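Local coordinates for protein mucin-like protocadherin (Homo sapiens, PDB 6OAE) that probably joins neighbouring microvilli by calcium-dependent heterophilic adhesion through its cadherin repeats, helping to pack the brush border of epithelial cells, at residues A3-V15 with P24-V36. Residues are numbered along the deposited sequence; the frame is centred on the assembly and turned at random.
Sequences AQYCSVNKDIFEV and PLVDIHVPEGQEV
At the N-terminal edge of the first cadherin repeat, a beta-sandwich of Greek-key topology, the chain before strand 12-16 runs antiparallel to the strand-and-turn segment 24-36, and S7 and H29 form a single hydrogen-bonded pair. S7 N gives its hydrogen to H29 O at 3.0 Å, while H29 N returns one to S7 O at 2.8 Å. H29 O also receives a CA-H...O contact from C6. Beside the paired backbones, S7 OG comes within 3.4 Å of H29 CB; in one of two conformers, with CG anti to the backbone N (chi1 169°), the imidazole has Y5 O near its edge.

Toward the tip, P31 begins a type II turn and lays its CG against the Q4-Y5 peptide, 3.4 Å from Q4 C, while its CD meets C6 SG. That sulfur is bonded to C74, so the N-terminal stretch around C6 is covalently tied to strand 67-76. A water accepts a hydrogen bond from C6 N, and Q34 NE2 reaches Q4 O in a weak bond.

In the other direction the two backbones part, and a second water bridges N9 N and OD1 to D27 O. V8 packs against V26 and I28, CB to V26 CG2 being 4.0 Å. Farther on, F13 points toward segment 24-36: CE2 makes a close approach to L25 O at 3.1 Å, L25 CB sits over one face of the ring, 4.2 Å from the centroid, and CZ touches V26 CB at 3.8 Å. An alanine here is likely to open a gap beside L25 and V26, L25 CB losing the ring face it rests on. Direct backbone bonding is thus confined to one bridge; away from it, waters, the P31 ring and apolar and aromatic side chains hold the two segments together, while the disulfide ties the first of them to strand 67-76.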
ATOM      1  N   ALA A   3      -5.487  24.535 -39.445  1.00 66.91           N
ATOM      2  CA  ALA A   3      -5.934  23.260 -38.755  1.00 66.76           C
ATOM      3  C   ALA A   3      -5.132  22.067 -39.298  1.00 63.27           C
ATOM      4  O   ALA A   3      -5.755  21.045 -39.676  1.00 66.98           O
ATOM      5  CB  ALA A   3      -7.428  23.066 -38.935  1.00 67.38           C
ATOM      6  N   GLN A   4      -3.799  22.199 -39.322  1.00 59.75           N
ATOM      7  CA  GLN A   4      -2.849  21.222 -39.933  1.00 57.57           C
ATOM      8  C   GLN A   4      -1.851  20.719 -38.886  1.00 51.05           C
ATOM      9  O   GLN A   4      -0.710  20.373 -39.260  1.00 47.62           O
ATOM     10  CB  GLN A   4      -2.140  21.870 -41.133  1.00 61.62           C
ATOM     11  CG  GLN A   4      -3.049  22.051 -42.340  1.00 63.85           C
ATOM     12  CD  GLN A   4      -3.578  20.719 -42.811  1.00 67.21           C
ATOM     13  OE1 GLN A   4      -4.779  20.466 -42.781  1.00 71.19           O
ATOM     14  NE2 GLN A   4      -2.671  19.846 -43.222  1.00 67.20           N
ATOM     15  N   TYR A   5      -2.270  20.662 -37.622  1.00 46.69           N
ATOM     16  CA  TYR A   5      -1.472  20.097 -36.509  1.00 42.93           C
ATOM     17  C   TYR A   5      -2.329  19.077 -35.765  1.00 39.65           C
ATOM     18  O   TYR A   5      -3.492  19.379 -35.494  1.00 35.25           O
ATOM     19  CB  TYR A   5      -0.991  21.179 -35.539  1.00 43.84           C
ATOM     20  CG  TYR A   5       0.088  22.079 -36.088  1.00 46.00           C
ATOM     21  CD1 TYR A   5       1.275  21.563 -36.600  1.00 45.33           C
ATOM     22  CD2 TYR A   5      -0.073  23.458 -36.084  1.00 47.76           C
ATOM     23  CE1 TYR A   5       2.265  22.394 -37.110  1.00 46.97           C
ATOM     24  CE2 TYR A   5       0.906  24.301 -36.584  1.00 46.85           C
ATOM     25  CZ  TYR A   5       2.078  23.772 -37.100  1.00 47.07           C
ATOM     26  OH  TYR A   5       3.025  24.629 -37.588  1.00 46.93           O
ATOM     27  N   CYS A   6      -1.747  17.920 -35.463  1.00 37.62           N
ATOM     28  CA  CYS A   6      -2.318  16.903 -34.551  1.00 39.13           C
ATOM     29  C   CYS A   6      -2.691  17.559 -33.229  1.00 35.33           C
ATOM     30  O   CYS A   6      -1.923  18.411 -32.789  1.00 31.57           O
ATOM     31  CB  CYS A   6      -1.317  15.821 -34.201  1.00 42.83           C
ATOM     32  SG  CYS A   6      -1.296  14.452 -35.375  1.00 54.04           S
ATOM     33  N   SER A   7      -3.812  17.148 -32.639  1.00 32.15           N
ATOM     34  CA  SER A   7      -4.281  17.614 -31.318  1.00 30.94           C
ATOM     35  C   SER A   7      -5.096  16.520 -30.614  1.00 30.91           C
ATOM     36  O   SER A   7      -5.585  15.557 -31.279  1.00 30.56           O
ATOM     37  CB  SER A   7      -5.076  18.884 -31.441  1.00 31.91           C
ATOM     38  OG  SER A   7      -6.256  18.676 -32.196  1.00 31.39           O
ATOM     39  N   VAL A   8      -5.192  16.675 -29.306  1.00 28.87           N
ATOM     40  CA  VAL A   8      -6.108  15.955 -28.393  1.00 28.41           C
ATOM     41  C   VAL A   8      -6.756  17.037 -27.533  1.00 28.67           C
ATOM     42  O   VAL A   8      -6.060  18.055 -27.233  1.00 28.77           O
ATOM     43  CB  VAL A   8      -5.368  14.890 -27.564  1.00 27.37           C
ATOM     44  CG1 VAL A   8      -4.781  13.828 -28.473  1.00 26.95           C
ATOM     45  CG2 VAL A   8      -4.273  15.473 -26.657  1.00 27.54           C
ATOM     46  N   ASN A   9      -8.017  16.844 -27.172  1.00 28.77           N
ATOM     47  CA  ASN A   9      -8.797  17.778 -26.318  1.00 30.94           C
ATOM     48  C   ASN A   9      -8.445  17.536 -24.847  1.00 27.31           C
ATOM     49  O   ASN A   9      -8.769  18.381 -24.040  1.00 25.21           O
ATOM     50  CB  ASN A   9     -10.302  17.652 -26.563  1.00 35.89           C
ATOM     51  CG  ASN A   9     -10.938  16.441 -25.912  1.00 41.49           C
ATOM     52  OD1 ASN A   9     -10.407  15.328 -25.969  1.00 50.57           O
ATOM     53  ND2 ASN A   9     -12.096  16.639 -25.297  1.00 49.14           N
ATOM     54  N   LYS A  10      -7.809  16.411 -24.521  1.00 24.01           N
ATOM     55  CA  LYS A  10      -7.475  16.041 -23.119  1.00 23.55           C
ATOM     56  C   LYS A  10      -6.201  15.208 -23.148  1.00 22.36           C
ATOM     57  O   LYS A  10      -6.083  14.358 -24.019  1.00 21.59           O
ATOM     58  CB  LYS A  10      -8.650  15.301 -22.476  1.00 23.96           C
ATOM     59  CG  LYS A  10      -8.452  14.947 -21.010  1.00 24.94           C
ATOM     60  CD  LYS A  10      -9.647  14.277 -20.380  1.00 25.34           C
ATOM     61  CE  LYS A  10      -9.308  13.747 -19.003  1.00 26.27           C
ATOM     62  NZ  LYS A  10     -10.461  13.111 -18.328  1.00 27.30           N
ATOM     63  N   ASP A  11      -5.260  15.475 -22.250  1.00 21.43           N
ATOM     64  CA  ASP A  11      -3.966  14.750 -22.279  1.00 20.92           C
ATOM     65  C   ASP A  11      -3.526  14.320 -20.886  1.00 19.97           C
ATOM     66  O   ASP A  11      -2.455  13.704 -20.806  1.00 19.67           O
ATOM     67  CB  ASP A  11      -2.924  15.567 -23.045  1.00 21.13           C
ATOM     68  CG  ASP A  11      -2.558  16.908 -22.447  1.00 22.81           C
ATOM     69  OD1 ASP A  11      -2.990  17.186 -21.315  1.00 23.23           O
ATOM     70  OD2 ASP A  11      -1.829  17.667 -23.135  1.00 24.15           O
ATOM     71  N   ILE A  12      -4.291  14.617 -19.833  1.00 19.80           N
ATOM     72  CA  ILE A  12      -4.021  14.117 -18.454  1.00 20.74           C
ATOM     73  C   ILE A  12      -5.255  13.336 -18.016  1.00 21.23           C
ATOM     74  O   ILE A  12      -6.363  13.923 -17.975  1.00 21.09           O
ATOM     75  CB  ILE A  12      -3.672  15.240 -17.459  1.00 20.63           C
ATOM     76  CG1 ILE A  12      -2.418  16.007 -17.895  1.00 21.14           C
ATOM     77  CG2 ILE A  12      -3.516  14.713 -16.038  1.00 21.51           C
ATOM     78  CD1 ILE A  12      -2.137  17.235 -17.084  1.00 21.47           C
ATOM     79  N   PHE A  13      -5.059  12.068 -17.692  1.00 21.43           N
ATOM     80  CA  PHE A  13      -6.129  11.131 -17.271  1.00 21.76           C
ATOM     81  C   PHE A  13      -5.778  10.610 -15.896  1.00 23.17           C
ATOM     82  O   PHE A  13      -4.580  10.371 -15.620  1.00 25.18           O
ATOM     83  CB  PHE A  13      -6.283  10.004 -18.296  1.00 21.28           C
ATOM     84  CG  PHE A  13      -6.625  10.528 -19.660  1.00 21.13           C
ATOM     85  CD1 PHE A  13      -5.627  10.975 -20.519  1.00 20.71           C
ATOM     86  CD2 PHE A  13      -7.951  10.638 -20.066  1.00 20.85           C
ATOM     87  CE1 PHE A  13      -5.950  11.489 -21.761  1.00 21.03           C
ATOM     88  CE2 PHE A  13      -8.275  11.155 -21.305  1.00 20.94           C
ATOM     89  CZ  PHE A  13      -7.278  11.587 -22.153  1.00 21.56           C
ATOM     90  N   GLU A  14      -6.791  10.427 -15.061  1.00 23.24           N
ATOM     91  CA  GLU A  14      -6.647   9.781 -13.752  1.00 24.76           C
ATOM     92  C   GLU A  14      -7.375   8.460 -13.855  1.00 23.95           C
ATOM     93  O   GLU A  14      -8.525   8.490 -14.278  1.00 23.28           O
ATOM     94  CB  GLU A  14      -7.195  10.667 -12.645  1.00 27.06           C
ATOM     95  CG  GLU A  14      -6.209  11.723 -12.217  1.00 30.32           C
ATOM     96  CD  GLU A  14      -6.607  12.421 -10.939  1.00 33.92           C
ATOM     97  OE1 GLU A  14      -7.760  12.221 -10.489  1.00 36.30           O
ATOM     98  OE2 GLU A  14      -5.757  13.139 -10.397  1.00 36.54           O
ATOM     99  N   VAL A  15      -6.693   7.358 -13.529  1.00 23.79           N
ATOM    100  CA  VAL A  15      -7.263   5.984 -13.598  1.00 23.12           C
ATOM    101  C   VAL A  15      -6.946   5.303 -12.268  1.00 23.64           C
ATOM    102  O   VAL A  15      -5.789   5.237 -11.921  1.00 22.90           O
ATOM    103  CB  VAL A  15      -6.722   5.188 -14.802  1.00 22.77           C
ATOM    104  CG1 VAL A  15      -7.312   3.787 -14.857  1.00 22.88           C
ATOM    105  CG2 VAL A  15      -6.977   5.916 -16.126  1.00 23.09           C
ATOM    106  N   PRO A  24     -11.691   3.950 -25.493  1.00 22.65           N
ATOM    107  CA  PRO A  24     -10.620   4.911 -25.758  1.00 22.62           C
ATOM    108  C   PRO A  24     -10.449   5.959 -24.651  1.00 22.64           C
ATOM    109  O   PRO A  24     -11.431   6.355 -24.041  1.00 20.96           O
ATOM    110  CB  PRO A  24     -11.022   5.588 -27.082  1.00 22.99           C
ATOM    111  CG  PRO A  24     -12.435   5.151 -27.385  1.00 23.50           C
ATOM    112  CD  PRO A  24     -12.747   3.966 -26.513  1.00 22.71           C
ATOM    113  N   LEU A  25      -9.206   6.382 -24.402  1.00 23.29           N
ATOM    114  CA  LEU A  25      -8.903   7.549 -23.524  1.00 23.78           C
ATOM    115  C   LEU A  25      -9.214   8.818 -24.286  1.00 23.33           C
ATOM    116  O   LEU A  25      -9.753   9.765 -23.688  1.00 24.00           O
ATOM    117  CB  LEU A  25      -7.419   7.577 -23.135  1.00 24.44           C
ATOM    118  CG  LEU A  25      -6.928   6.427 -22.279  1.00 25.08           C
ATOM    119  CD1 LEU A  25      -5.412   6.516 -22.099  1.00 24.75           C
ATOM    120  CD2 LEU A  25      -7.650   6.413 -20.938  1.00 26.32           C
ATOM    121  N   VAL A  26      -8.865   8.861 -25.561  1.00 24.58           N
ATOM    122  CA  VAL A  26      -8.999  10.128 -26.317  1.00 25.98           C
ATOM    123  C   VAL A  26      -8.932   9.876 -27.822  1.00 25.85           C
ATOM    124  O   VAL A  26      -8.203   8.980 -28.263  1.00 25.33           O
ATOM    125  CB  VAL A  26      -7.935  11.137 -25.829  1.00 26.19           C
ATOM    126  CG1 VAL A  26      -6.533  10.801 -26.307  1.00 26.86           C
ATOM    127  CG2 VAL A  26      -8.303  12.561 -26.195  1.00 27.54           C
ATOM    128  N   ASP A  27      -9.682  10.680 -28.557  1.00 27.28           N
ATOM    129  CA  ASP A  27      -9.611  10.790 -30.033  1.00 30.54           C
ATOM    130  C   ASP A  27      -8.410  11.687 -30.369  1.00 30.69           C
ATOM    131  O   ASP A  27      -8.232  12.746 -29.733  1.00 31.44           O
ATOM    132  CB  ASP A  27     -10.945  11.275 -30.592  1.00 34.38           C
ATOM    133  CG  ASP A  27     -12.086  10.267 -30.451  1.00 37.58           C
ATOM    134  OD1 ASP A  27     -11.934   9.255 -29.719  1.00 42.20           O
ATOM    135  OD2 ASP A  27     -13.121  10.490 -31.075  1.00 42.01           O
ATOM    136  N   ILE A  28      -7.584  11.259 -31.301  1.00 28.65           N
ATOM    137  CA  ILE A  28      -6.436  12.057 -31.793  1.00 29.67           C
ATOM    138  C   ILE A  28      -6.910  12.696 -33.091  1.00 32.03           C
ATOM    139  O   ILE A  28      -7.294  11.945 -34.015  1.00 32.15           O
ATOM    140  CB  ILE A  28      -5.182  11.198 -31.973  1.00 29.27           C
ATOM    141  CG1 ILE A  28      -4.842  10.423 -30.691  1.00 27.69           C
ATOM    142  CG2 ILE A  28      -4.000  12.052 -32.457  1.00 29.94           C
ATOM    143  CD1 ILE A  28      -3.924   9.249 -30.912  1.00 27.49           C
ATOM    144  N   HIS A  29      -6.928  14.020 -33.134  1.00 34.23           N
ATOM    145  CA  HIS A  29      -7.233  14.791 -34.369  0.50 35.12           C
ATOM    146  C   HIS A  29      -5.969  14.774 -35.223  1.00 35.96           C
ATOM    147  O   HIS A  29      -4.933  15.321 -34.756  1.00 35.51           O
ATOM    148  CB  HIS A  29      -7.727  16.214 -34.082  0.50 36.19           C
ATOM    149  CG  HIS A  29      -7.777  17.051 -35.320  0.50 37.74           C
ATOM    150  ND1 HIS A  29      -8.693  16.819 -36.331  0.50 37.49           N
ATOM    151  CD2 HIS A  29      -7.012  18.089 -35.729  0.50 38.04           C
ATOM    152  CE1 HIS A  29      -8.498  17.689 -37.302  0.50 37.97           C
ATOM    153  NE2 HIS A  29      -7.471  18.480 -36.955  0.50 38.27           N
ATOM    154  N   VAL A  30      -6.043  14.141 -36.394  1.00 36.54           N
ATOM    155  CA  VAL A  30      -4.894  13.945 -37.311  1.00 39.19           C
ATOM    156  C   VAL A  30      -5.222  14.685 -38.601  1.00 41.97           C
ATOM    157  O   VAL A  30      -6.266  14.424 -39.189  1.00 41.50           O
ATOM    158  CB  VAL A  30      -4.615  12.448 -37.538  1.00 40.14           C
ATOM    159  CG1 VAL A  30      -3.437  12.234 -38.474  1.00 40.52           C
ATOM    160  CG2 VAL A  30      -4.380  11.715 -36.212  1.00 38.57           C
ATOM    161  N   PRO A  31      -4.376  15.635 -39.073  1.00 44.47           N
ATOM    162  CA  PRO A  31      -4.653  16.335 -40.331  1.00 45.69           C
ATOM    163  C   PRO A  31      -4.558  15.352 -41.506  1.00 46.85           C
ATOM    164  O   PRO A  31      -3.751  14.428 -41.421  1.00 44.80           O
ATOM    165  CB  PRO A  31      -3.556  17.410 -40.443  1.00 45.61           C
ATOM    166  CG  PRO A  31      -2.942  17.485 -39.048  1.00 46.00           C
ATOM    167  CD  PRO A  31      -3.126  16.102 -38.450  1.00 45.49           C
ATOM    168  N   GLU A  32      -5.359  15.561 -42.558  1.00 49.39           N
ATOM    169  CA  GLU A  32      -5.282  14.749 -43.806  1.00 50.53           C
ATOM    170  C   GLU A  32      -3.812  14.718 -44.251  1.00 48.88           C
ATOM    171  O   GLU A  32      -3.193  15.796 -44.280  1.00 49.72           O
ATOM    172  CB  GLU A  32      -6.208  15.310 -44.891  1.00 54.36           C
ATOM    173  CG  GLU A  32      -6.362  14.389 -46.095  1.00 58.00           C
ATOM    174  CD  GLU A  32      -6.937  13.016 -45.774  1.00 61.87           C
ATOM    175  OE1 GLU A  32      -8.039  12.957 -45.171  1.00 64.53           O
ATOM    176  OE2 GLU A  32      -6.278  12.006 -46.112  1.00 64.02           O
ATOM    177  N   GLY A  33      -3.269  13.526 -44.525  1.00 46.82           N
ATOM    178  CA  GLY A  33      -1.889  13.320 -45.009  1.00 45.47           C
ATOM    179  C   GLY A  33      -0.899  12.977 -43.909  1.00 45.79           C
ATOM    180  O   GLY A  33       0.264  12.674 -44.254  1.00 46.75           O
ATOM    181  N   GLN A  34      -1.312  13.020 -42.635  1.00 45.28           N
ATOM    182  CA  GLN A  34      -0.453  12.655 -41.472  1.00 45.15           C
ATOM    183  C   GLN A  34      -0.931  11.314 -40.889  1.00 43.04           C
ATOM    184  O   GLN A  34      -2.072  10.936 -41.148  1.00 40.59           O
ATOM    185  CB  GLN A  34      -0.464  13.765 -40.411  1.00 46.90           C
ATOM    186  CG  GLN A  34       0.407  14.969 -40.775  1.00 48.13           C
ATOM    187  CD  GLN A  34       0.386  16.067 -39.740  1.00 48.86           C
ATOM    188  OE1 GLN A  34       0.479  15.821 -38.538  1.00 50.62           O
ATOM    189  NE2 GLN A  34       0.277  17.300 -40.205  1.00 49.07           N
ATOM    190  N   GLU A  35      -0.061  10.632 -40.145  1.00 43.17           N
ATOM    191  CA  GLU A  35      -0.375   9.388 -39.388  1.00 44.87           C
ATOM    192  C   GLU A  35       0.202   9.540 -37.980  1.00 41.71           C
ATOM    193  O   GLU A  35       1.301  10.121 -37.850  1.00 40.96           O
ATOM    194  CB  GLU A  35       0.205   8.147 -40.071  1.00 47.64           C
ATOM    195  CG  GLU A  35      -0.607   7.681 -41.265  1.00 51.65           C
ATOM    196  CD  GLU A  35      -0.014   6.522 -42.051  1.00 54.88           C
ATOM    197  OE1 GLU A  35      -0.417   6.345 -43.218  1.00 60.30           O
ATOM    198  OE2 GLU A  35       0.845   5.797 -41.506  1.00 57.88           O
ATOM    199  N   VAL A  36      -0.500   9.034 -36.966  1.00 37.38           N
ATOM    200  CA  VAL A  36      -0.014   9.096 -35.555  1.00 35.25           C
ATOM    201  C   VAL A  36       0.318   7.673 -35.104  1.00 35.01           C
ATOM    202  O   VAL A  36      -0.488   6.777 -35.353  1.00 36.74           O
ATOM    203  CB  VAL A  36      -1.006   9.803 -34.610  1.00 33.98           C
ATOM    204  CG1 VAL A  36      -2.333   9.055 -34.466  1.00 33.49           C
ATOM    205  CG2 VAL A  36      -0.371  10.074 -33.248  1.00 31.79           C
TER
HETATM  206  O   HOH W   1       0.796  17.540 -36.712  1.00 36.94           O
HETATM  207  O   HOH W   2      -9.444  14.876 -28.619  1.00 28.76           O